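Local coordinates for protein female germline-specific tumor suppressor gld-1 (Caenorhabditis elegans, PDB 3K6T) that binds consensus sites in target mRNAs as a homodimer to regulate their translation in the germ line and embryo, dimerizing through the Qua1 domain, at residues 6-17 with 34-45. Numbering follows the deposited sequence.
Sequences TVEYLADLVKEK and LDDEIGRVRVAL
Leu13 and Ile38 interlock at the middle of this antiparallel helix pair, Leu13 CB lying 3.8 Å from Ile38 CG1. Each is a knob in a hole of the other helix: Leu13 sits among Leu34, Glu37, Ile38 and Val41, while Ile38 sits among Leu10, Leu13, Val14 and Lys17. Leu10 is a third knob, its CD2 meeting Leu45 CD1 at 3.7 Å and its CD1 lying over one face of the Arg42 guanidinium. The segment axes approach to 10.0 Å at 156° between N-to-C directions, which fits the helical hairpin of the Qua1 homodimerization domain.

One of two polar contacts lies beside this apolar seam. Tyr9 OH donates to Glu37 OE2 over 2.6 Å, using the anti lone pair of that oxygen, with ring and carboxylate planes 81° apart. CG of Tyr9 stands anti to the backbone N (chi1 -179°), carrying the ring across to Glu37; Leu13 CD1 packs on one ring face near the rim, and Val41 CG2 comes within 3.5 Å of Tyr9 CE2. Arg40 then grips Glu37 side-on, NE to OE1 at 3.0 Å and NH2 to OE2 at 2.9 Å, both nearly straight yet from above the carboxylate plane.

At the other end Lys17 NZ forms a salt bridge to Asp35 OD1 at 3.1 Å, on the syn lone pair of that oxygen, though its stronger partner is Glu31, in the same chain. Farther out, His3 stacks on the Tyr9 ring, and Arg32 NH2 of the second subunit hydrogen-bonds to Tyr9 OH.

OE2 of Glu37 thus accepts from both Tyr9 and Arg40, which probably favours an ionised carboxylate in this buried setting, and the tyrosine hydroxyl links the hairpin's own polar network directly to the dimer interface.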
# COMPACT_ATOMS: atom_id res chain seq x y z
N THR A 6 -5.64 5.76 12.38
CA THR A 6 -5.24 6.30 13.67
C THR A 6 -3.93 7.03 13.48
O THR A 6 -3.20 6.78 12.52
CB THR A 6 -5.07 5.20 14.73
OG1 THR A 6 -3.87 4.46 14.47
CG2 THR A 6 -6.27 4.25 14.70
N VAL A 7 -3.61 7.92 14.41
CA VAL A 7 -2.36 8.66 14.33
C VAL A 7 -1.18 7.70 14.47
O VAL A 7 -0.14 7.90 13.83
CB VAL A 7 -2.30 9.77 15.40
CG1 VAL A 7 -0.92 10.40 15.43
CG2 VAL A 7 -3.36 10.82 15.10
N GLU A 8 -1.34 6.66 15.28
CA GLU A 8 -0.29 5.66 15.45
C GLU A 8 -0.04 4.88 14.15
O GLU A 8 1.11 4.62 13.78
CB GLU A 8 -0.64 4.69 16.58
N TYR A 9 -1.12 4.49 13.48
CA TYR A 9 -1.01 3.82 12.19
C TYR A 9 -0.24 4.68 11.17
O TYR A 9 0.64 4.18 10.47
CB TYR A 9 -2.40 3.49 11.66
CG TYR A 9 -2.43 2.77 10.33
CD1 TYR A 9 -1.68 1.62 10.11
CD2 TYR A 9 -3.26 3.22 9.30
CE1 TYR A 9 -1.73 0.96 8.90
CE2 TYR A 9 -3.32 2.57 8.09
CZ TYR A 9 -2.55 1.45 7.89
OH TYR A 9 -2.61 0.79 6.68
N LEU A 10 -0.59 5.96 11.11
CA LEU A 10 0.08 6.91 10.23
C LEU A 10 1.58 6.95 10.52
O LEU A 10 2.41 6.95 9.61
CB LEU A 10 -0.52 8.31 10.41
CG LEU A 10 0.03 9.43 9.52
CD1 LEU A 10 -0.07 9.05 8.05
CD2 LEU A 10 -0.70 10.75 9.77
N ALA A 11 1.90 7.02 11.81
CA ALA A 11 3.29 7.01 12.25
C ALA A 11 4.01 5.76 11.76
O ALA A 11 5.14 5.83 11.28
CB ALA A 11 3.36 7.11 13.77
N ASP A 12 3.36 4.60 11.88
CA ASP A 12 3.96 3.35 11.42
C ASP A 12 4.23 3.38 9.92
O ASP A 12 5.29 2.97 9.46
CB ASP A 12 3.07 2.16 11.78
CG ASP A 12 3.12 1.81 13.26
OD1 ASP A 12 4.09 2.20 13.93
OD2 ASP A 12 2.18 1.15 13.75
N LEU A 13 3.27 3.89 9.15
CA LEU A 13 3.43 3.96 7.69
C LEU A 13 4.59 4.87 7.32
O LEU A 13 5.41 4.54 6.46
CB LEU A 13 2.15 4.47 7.03
CG LEU A 13 0.87 3.66 7.23
CD1 LEU A 13 -0.30 4.44 6.64
CD2 LEU A 13 0.98 2.27 6.59
N VAL A 14 4.65 6.02 7.98
CA VAL A 14 5.70 6.98 7.71
C VAL A 14 7.06 6.41 8.06
O VAL A 14 8.03 6.61 7.34
CB VAL A 14 5.46 8.32 8.47
CG1 VAL A 14 6.68 9.22 8.34
CG2 VAL A 14 4.20 9.02 7.94
N LYS A 15 7.15 5.70 9.18
CA LYS A 15 8.40 5.04 9.52
C LYS A 15 8.79 4.01 8.45
O LYS A 15 9.97 3.89 8.10
CB LYS A 15 8.31 4.36 10.90
CG LYS A 15 9.66 4.06 11.52
CD LYS A 15 9.58 2.95 12.56
CE LYS A 15 10.97 2.54 13.05
NZ LYS A 15 10.96 1.26 13.81
N GLU A 16 7.82 3.27 7.94
CA GLU A 16 8.11 2.26 6.90
C GLU A 16 8.57 2.94 5.62
O GLU A 16 9.47 2.45 4.94
CB GLU A 16 6.90 1.35 6.65
CG GLU A 16 6.62 0.39 7.81
CD GLU A 16 5.60 -0.69 7.48
OE1 GLU A 16 5.39 -0.99 6.29
OE2 GLU A 16 5.01 -1.24 8.44
N LYS A 17 7.97 4.09 5.32
CA LYS A 17 8.35 4.89 4.14
C LYS A 17 9.79 5.37 4.23
O LYS A 17 10.52 5.38 3.24
CB LYS A 17 7.40 6.08 4.00
CG LYS A 17 7.74 7.06 2.86
CD LYS A 17 6.67 8.15 2.75
CE LYS A 17 7.10 9.28 1.82
NZ LYS A 17 7.34 8.81 0.43
N LEU A 34 2.11 2.55 -0.68
CA LEU A 34 2.35 3.12 0.63
C LEU A 34 2.00 4.60 0.67
O LEU A 34 1.36 5.06 1.60
CB LEU A 34 3.81 2.89 1.06
CG LEU A 34 4.26 3.55 2.37
CD1 LEU A 34 3.38 3.13 3.56
CD2 LEU A 34 5.74 3.22 2.65
N ASP A 35 2.42 5.35 -0.35
CA ASP A 35 2.02 6.76 -0.48
C ASP A 35 0.50 6.93 -0.57
O ASP A 35 -0.08 7.84 0.03
CB ASP A 35 2.67 7.43 -1.70
CG ASP A 35 4.14 7.71 -1.49
OD1 ASP A 35 4.57 7.72 -0.32
OD2 ASP A 35 4.86 7.94 -2.49
N ASP A 36 -0.15 6.06 -1.34
CA ASP A 36 -1.61 6.07 -1.45
C ASP A 36 -2.24 5.90 -0.06
O ASP A 36 -3.21 6.57 0.27
CB ASP A 36 -2.13 4.94 -2.34
CG ASP A 36 -1.84 5.14 -3.82
OD1 ASP A 36 -1.40 6.23 -4.23
OD2 ASP A 36 -2.08 4.18 -4.60
N GLU A 37 -1.71 4.96 0.72
CA GLU A 37 -2.29 4.64 2.04
C GLU A 37 -2.06 5.79 3.03
O GLU A 37 -2.92 6.12 3.84
CB GLU A 37 -1.72 3.32 2.59
CG GLU A 37 -2.27 2.88 3.94
CD GLU A 37 -3.74 2.44 3.89
OE1 GLU A 37 -4.42 2.70 2.87
OE2 GLU A 37 -4.21 1.84 4.88
N ILE A 38 -0.89 6.41 2.96
CA ILE A 38 -0.58 7.55 3.80
C ILE A 38 -1.56 8.69 3.51
O ILE A 38 -2.12 9.29 4.42
CB ILE A 38 0.88 8.01 3.61
CG1 ILE A 38 1.82 6.96 4.22
CG2 ILE A 38 1.11 9.39 4.23
CD1 ILE A 38 3.30 7.23 4.00
N GLY A 39 -1.79 8.94 2.22
CA GLY A 39 -2.76 9.93 1.77
C GLY A 39 -4.16 9.67 2.29
O GLY A 39 -4.81 10.57 2.81
N ARG A 40 -4.62 8.43 2.16
CA ARG A 40 -5.95 8.05 2.63
C ARG A 40 -6.12 8.23 4.14
O ARG A 40 -7.17 8.67 4.61
CB ARG A 40 -6.27 6.61 2.24
CG ARG A 40 -7.66 6.16 2.69
CD ARG A 40 -7.84 4.65 2.53
NE ARG A 40 -7.10 3.88 3.53
CZ ARG A 40 -7.48 3.72 4.79
NH1 ARG A 40 -8.61 4.27 5.22
NH2 ARG A 40 -6.74 3.00 5.62
N VAL A 41 -5.09 7.86 4.90
CA VAL A 41 -5.12 7.99 6.35
C VAL A 41 -5.12 9.46 6.79
O VAL A 41 -5.84 9.84 7.71
CB VAL A 41 -3.93 7.24 7.00
CG1 VAL A 41 -3.89 7.52 8.51
CG2 VAL A 41 -4.05 5.76 6.75
N ARG A 42 -4.30 10.29 6.15
CA ARG A 42 -4.30 11.72 6.45
C ARG A 42 -5.67 12.33 6.17
O ARG A 42 -6.17 13.12 6.96
CB ARG A 42 -3.23 12.44 5.64
CG ARG A 42 -1.79 12.13 6.03
CD ARG A 42 -0.85 13.14 5.39
NE ARG A 42 0.54 12.70 5.37
CZ ARG A 42 1.41 12.90 6.36
NH1 ARG A 42 1.02 13.53 7.46
NH2 ARG A 42 2.66 12.47 6.24
N VAL A 43 -6.26 11.96 5.04
CA VAL A 43 -7.58 12.47 4.68
C VAL A 43 -8.62 12.03 5.71
O VAL A 43 -9.44 12.83 6.16
CB VAL A 43 -8.01 12.03 3.26
CG1 VAL A 43 -9.50 12.31 3.04
CG2 VAL A 43 -7.17 12.75 2.22
N ALA A 44 -8.56 10.75 6.09
CA ALA A 44 -9.49 10.21 7.08
C ALA A 44 -9.35 10.91 8.43
O ALA A 44 -10.35 11.21 9.09
CB ALA A 44 -9.29 8.70 7.25
N LEU A 45 -8.12 11.17 8.85
CA LEU A 45 -7.87 11.87 10.11
C LEU A 45 -8.46 13.27 10.04
O LEU A 45 -9.15 13.72 10.95
CB LEU A 45 -6.37 11.92 10.42
CG LEU A 45 -5.73 10.58 10.79
CD1 LEU A 45 -4.21 10.70 10.87
CD2 LEU A 45 -6.31 10.06 12.11